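Local coordinates for probable transcriptional regulator (Pseudomonas aeruginosa, PDB 2ESN), which probably regulates transcription as a LysR-type protein, joining a helix-turn-helix DNA-binding domain to a domain that is likely to sense a small-molecule effector, at residues E71-A74 and A75-A79; T29-E33 and L34-A38. All blocks are in the same frame, centred on the assembly; numbering follows the deposited sequence.

Two short pieces of the DNA-binding end of a LysR-type regulator illustrate how a helix is continued and how it is stopped. Contact 2 comes first along the chain, where helix 27-34 ends and a short turn leads into helix 38-52, the join within the helix-turn-helix. Contact 1 follows, inside the long helix 68-87. Their centres lie about 20 Å apart, with nearest atoms about 10 Å from each other, so the two do not touch. Helix 15-24 is their common neighbour, packing against both, and each also reaches the second subunit. One helix is therefore shared by the turn of the DNA-binding motif and the long helix at the subunit interface.

Contact 1: residues E71-A74 and A75-A79; sequences EHLA and AAVAA
Ala74 O accepts the shorter of the two hydrogen bonds between 71-74 and 75-79, from Ala78 N at 2.8 Å, with the donor tilted 31° from the carbonyl plane. One residue earlier the same step is made straighter: Val77 N gives its hydrogen to Leu73 O at 3.0 Å, with an N-H...O angle of 176°. These i to i+4 bonds tie 73-74 to 77-78; just before them the pattern is looser, Ala75 N lying 4.3 Å from Glu71 O.

Val77 also covers the carbonyl it binds, for its CG2 lies 3.3 Å from Leu73 O. Lying beside the backbone N and anti to the carbonyl carbon, that methyl is turned back toward the preceding turn, where it meets Leu73 CG at 4.0 Å. The two branched side chains run at a slant to each other and form a small apolar ridge on helix 68-87, the long helix of this LysR-type regulator that meets a second subunit. There Leu73 packs on Trp91 of the second subunit and Val77 on its Leu84, while Ala76 lies against its Gly87. Ala74 and Val77 both touch helix 15-24 of their own chain, Ala74 through Phe18 and Tyr22.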
loop_
_atom_site.group_PDB
_atom_site.type_symbol
_atom_site.label_atom_id
_atom_site.label_comp_id
_atom_site.label_asym_id
_atom_site.label_seq_id
_atom_site.Cartn_x
_atom_site.Cartn_y
_atom_site.Cartn_z
ATOM N N GLU C 71 -8.734 25.956 28.244
ATOM C CA GLU C 71 -9.312 24.623 28.164
ATOM C C GLU C 71 -9.225 24.016 26.752
ATOM O O GLU C 71 -8.832 22.876 26.609
ATOM C CB GLU C 71 -10.775 24.715 28.614
ATOM C CG GLU C 71 -11.173 23.675 29.625
ATOM C CD GLU C 71 -10.663 23.988 31.015
ATOM O OE1 GLU C 71 -11.120 24.982 31.636
ATOM O OE2 GLU C 71 -9.819 23.201 31.497
ATOM N N HIS C 72 -9.589 24.790 25.718
ATOM C CA HIS C 72 -9.566 24.318 24.292
ATOM C C HIS C 72 -8.154 23.954 23.817
ATOM O O HIS C 72 -7.921 22.916 23.138
ATOM C CB HIS C 72 -10.183 25.366 23.339
ATOM C CG HIS C 72 -11.512 25.907 23.789
ATOM N ND1 HIS C 72 -12.331 25.243 24.685
ATOM C CD2 HIS C 72 -12.179 27.038 23.441
ATOM C CE1 HIS C 72 -13.432 25.951 24.883
ATOM N NE2 HIS C 72 -13.365 27.046 24.142
ATOM N N LEU C 73 -7.205 24.776 24.258
ATOM C CA LEU C 73 -5.805 24.679 23.860
ATOM C C LEU C 73 -5.028 23.542 24.534
ATOM O O LEU C 73 -4.032 23.064 23.983
ATOM C CB LEU C 73 -5.120 26.034 24.124
ATOM C CG LEU C 73 -3.626 26.192 23.766
ATOM C CD1 LEU C 73 -3.363 25.933 22.264
ATOM C CD2 LEU C 73 -3.175 27.580 24.134
ATOM N N ALA C 74 -5.476 23.073 25.708
ATOM C CA ALA C 74 -4.625 22.149 26.475
ATOM C C ALA C 74 -4.562 20.804 25.860
ATOM O O ALA C 74 -3.568 20.115 25.964
ATOM C CB ALA C 74 -5.091 22.038 27.978
ATOM N N ALA C 75 -5.644 20.424 25.195
ATOM C CA ALA C 75 -5.711 19.115 24.576
ATOM C C ALA C 75 -4.740 19.051 23.360
ATOM O O ALA C 75 -4.064 18.045 23.165
ATOM C CB ALA C 75 -7.127 18.848 24.135
ATOM N N ALA C 76 -4.784 20.096 22.533
ATOM C CA ALA C 76 -3.863 20.383 21.400
ATOM C C ALA C 76 -2.399 20.374 21.857
ATOM O O ALA C 76 -1.584 19.642 21.333
ATOM C CB ALA C 76 -4.267 21.796 20.826
ATOM N N VAL C 77 -2.074 21.123 22.926
ATOM C CA VAL C 77 -0.715 21.040 23.539
ATOM C C VAL C 77 -0.352 19.652 24.015
ATOM O O VAL C 77 0.801 19.122 23.760
ATOM C CB VAL C 77 -0.534 22.075 24.660
ATOM C CG1 VAL C 77 0.838 21.991 25.254
ATOM C CG2 VAL C 77 -0.716 23.440 24.079
ATOM N N ALA C 78 -1.331 19.001 24.657
ATOM C CA ALA C 78 -1.033 17.638 25.163
ATOM C C ALA C 78 -0.803 16.676 24.031
ATOM O O ALA C 78 0.080 15.824 24.104
ATOM C CB ALA C 78 -2.141 17.138 26.065
ATOM N N ALA C 79 -1.599 16.785 22.981
ATOM C CA ALA C 79 -1.417 15.891 21.842
ATOM C C ALA C 79 -0.021 16.128 21.188
ATOM O O ALA C 79 0.754 15.189 20.914
ATOM C CB ALA C 79 -2.542 16.125 20.848
#

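Contact 2: residues T29-E33 and L34-A38; sequences TAASE and LAISA
Ala31 O receives the hydrogen bond of Ile36 N at the end of helix 27-34, one of the bonds that close a Schellman motif. This is the turn of the helix-turn-helix, where the first of its two helices stops and the chain swings toward helix 38-52.

The backbone bonds come first. Leu34 N still makes a helical bond to Ala30 O, at 3.0 Å. Ala35 then leaves helical geometry with a positive phi of 61°, and its N turns back to Ser32 O at 3.2 Å, approaching from above the carbonyl plane. The Ile36 N bond to Ala31 O is 3.3 Å long but nearly straight at the hydrogen, 171°, and it too arrives from above the carbonyl plane. Leu34 N and Ala35 N add weak bonds to Ala31 O, which thus gathers three successive N-H groups.

Side-chain packing fills in around these bonds. Leu34 CG sits 3.3 Å from Ala30 O, the carbonyl oxygen that its own N binds; its chi1 of -58° sets CG beside that N and so back over the last helical turn. Ala31 CB makes a loose apolar contact with Ile36 CG1, at 4.4 Å, and lies 3.5 Å from Ile36 O. Phe41 of helix 38-52 touches Ala30, Ala31, Leu34 and Ile36, so one ring joins both sides of the turn, while Val17 and Ala20 of helix 15-24 pack on Leu34. Arg8 of the second subunit packs on Leu34 and Ile36.

Glu33 and Ser37 find polar partners outside 29-38. The extended Glu33 chain carries OE1 to a salt bridge with Arg23 NH2. Ser37 is the N-cap of the next helix, its OG hydrogen-bonded to Ala40 N.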
loop_
_atom_site.group_PDB
_atom_site.type_symbol
_atom_site.label_atom_id
_atom_site.label_comp_id
_atom_site.label_asym_id
_atom_site.label_seq_id
_atom_site.Cartn_x
_atom_site.Cartn_y
_atom_site.Cartn_z
ATOM N N THR C 29 4.147 22.987 42.161
ATOM C CA THR C 29 4.457 21.692 41.531
ATOM C C THR C 29 4.724 21.681 40.022
ATOM O O THR C 29 5.393 20.777 39.510
ATOM C CB THR C 29 3.452 20.642 41.851
ATOM O OG1 THR C 29 2.125 21.154 41.615
ATOM C CG2 THR C 29 3.640 20.212 43.386
ATOM N N ALA C 30 4.170 22.654 39.286
ATOM C CA ALA C 30 4.459 22.724 37.851
ATOM C C ALA C 30 5.930 23.111 37.737
ATOM O O ALA C 30 6.662 22.514 36.945
ATOM C CB ALA C 30 3.541 23.789 37.152
ATOM N N ALA C 31 6.356 24.093 38.520
ATOM C CA ALA C 31 7.728 24.563 38.496
ATOM C C ALA C 31 8.710 23.438 38.847
ATOM O O ALA C 31 9.619 23.155 38.076
ATOM C CB ALA C 31 7.912 25.743 39.437
ATOM N N SER C 32 8.507 22.759 39.990
ATOM C CA SER C 32 9.406 21.631 40.300
ATOM C C SER C 32 9.326 20.517 39.230
ATOM O O SER C 32 10.343 19.966 38.885
ATOM C CB SER C 32 9.287 21.109 41.740
ATOM O OG SER C 32 8.066 20.434 41.950
ATOM N N GLU C 33 8.157 20.238 38.641
ATOM C CA GLU C 33 8.180 19.353 37.451
ATOM C C GLU C 33 9.196 19.862 36.365
ATOM O O GLU C 33 9.928 19.079 35.775
ATOM C CB GLU C 33 6.776 19.099 36.863
ATOM C CG GLU C 33 6.769 17.959 35.838
ATOM C CD GLU C 33 5.532 17.864 34.992
ATOM O OE1 GLU C 33 5.670 17.893 33.750
ATOM O OE2 GLU C 33 4.405 17.778 35.531
ATOM N N LEU C 34 9.272 21.180 36.144
ATOM C CA LEU C 34 10.103 21.720 35.078
ATOM C C LEU C 34 11.532 22.043 35.530
ATOM O O LEU C 34 12.345 22.428 34.698
ATOM C CB LEU C 34 9.469 22.962 34.489
ATOM C CG LEU C 34 8.060 22.810 33.920
ATOM C CD1 LEU C 34 7.453 24.160 33.600
ATOM C CD2 LEU C 34 8.093 21.962 32.698
ATOM N N ALA C 35 11.793 21.914 36.839
ATOM C CA ALA C 35 13.119 22.158 37.472
ATOM C C ALA C 35 13.495 23.575 37.241
ATOM O O ALA C 35 14.615 23.859 36.800
ATOM C CB ALA C 35 14.210 21.203 36.945
ATOM N N ILE C 36 12.540 24.475 37.466
ATOM C CA ILE C 36 12.841 25.911 37.398
ATOM C C ILE C 36 12.340 26.598 38.630
ATOM O O ILE C 36 11.362 26.159 39.231
ATOM C CB ILE C 36 12.248 26.618 36.113
ATOM C CG1 ILE C 36 10.694 26.664 36.139
ATOM C CG2 ILE C 36 12.791 25.959 34.865
ATOM C CD1 ILE C 36 10.067 27.205 34.856
ATOM N N SER C 37 13.027 27.670 39.009
ATOM C CA SER C 37 12.646 28.448 40.163
ATOM C C SER C 37 11.237 29.030 40.044
ATOM O O SER C 37 10.598 29.029 38.968
ATOM C CB SER C 37 13.665 29.557 40.411
ATOM O OG SER C 37 13.452 30.660 39.562
ATOM N N ALA C 38 10.751 29.531 41.166
ATOM C CA ALA C 38 9.386 30.012 41.260
ATOM C C ALA C 38 9.240 31.256 40.426
ATOM O O ALA C 38 8.246 31.405 39.741
ATOM C CB ALA C 38 9.019 30.321 42.704
#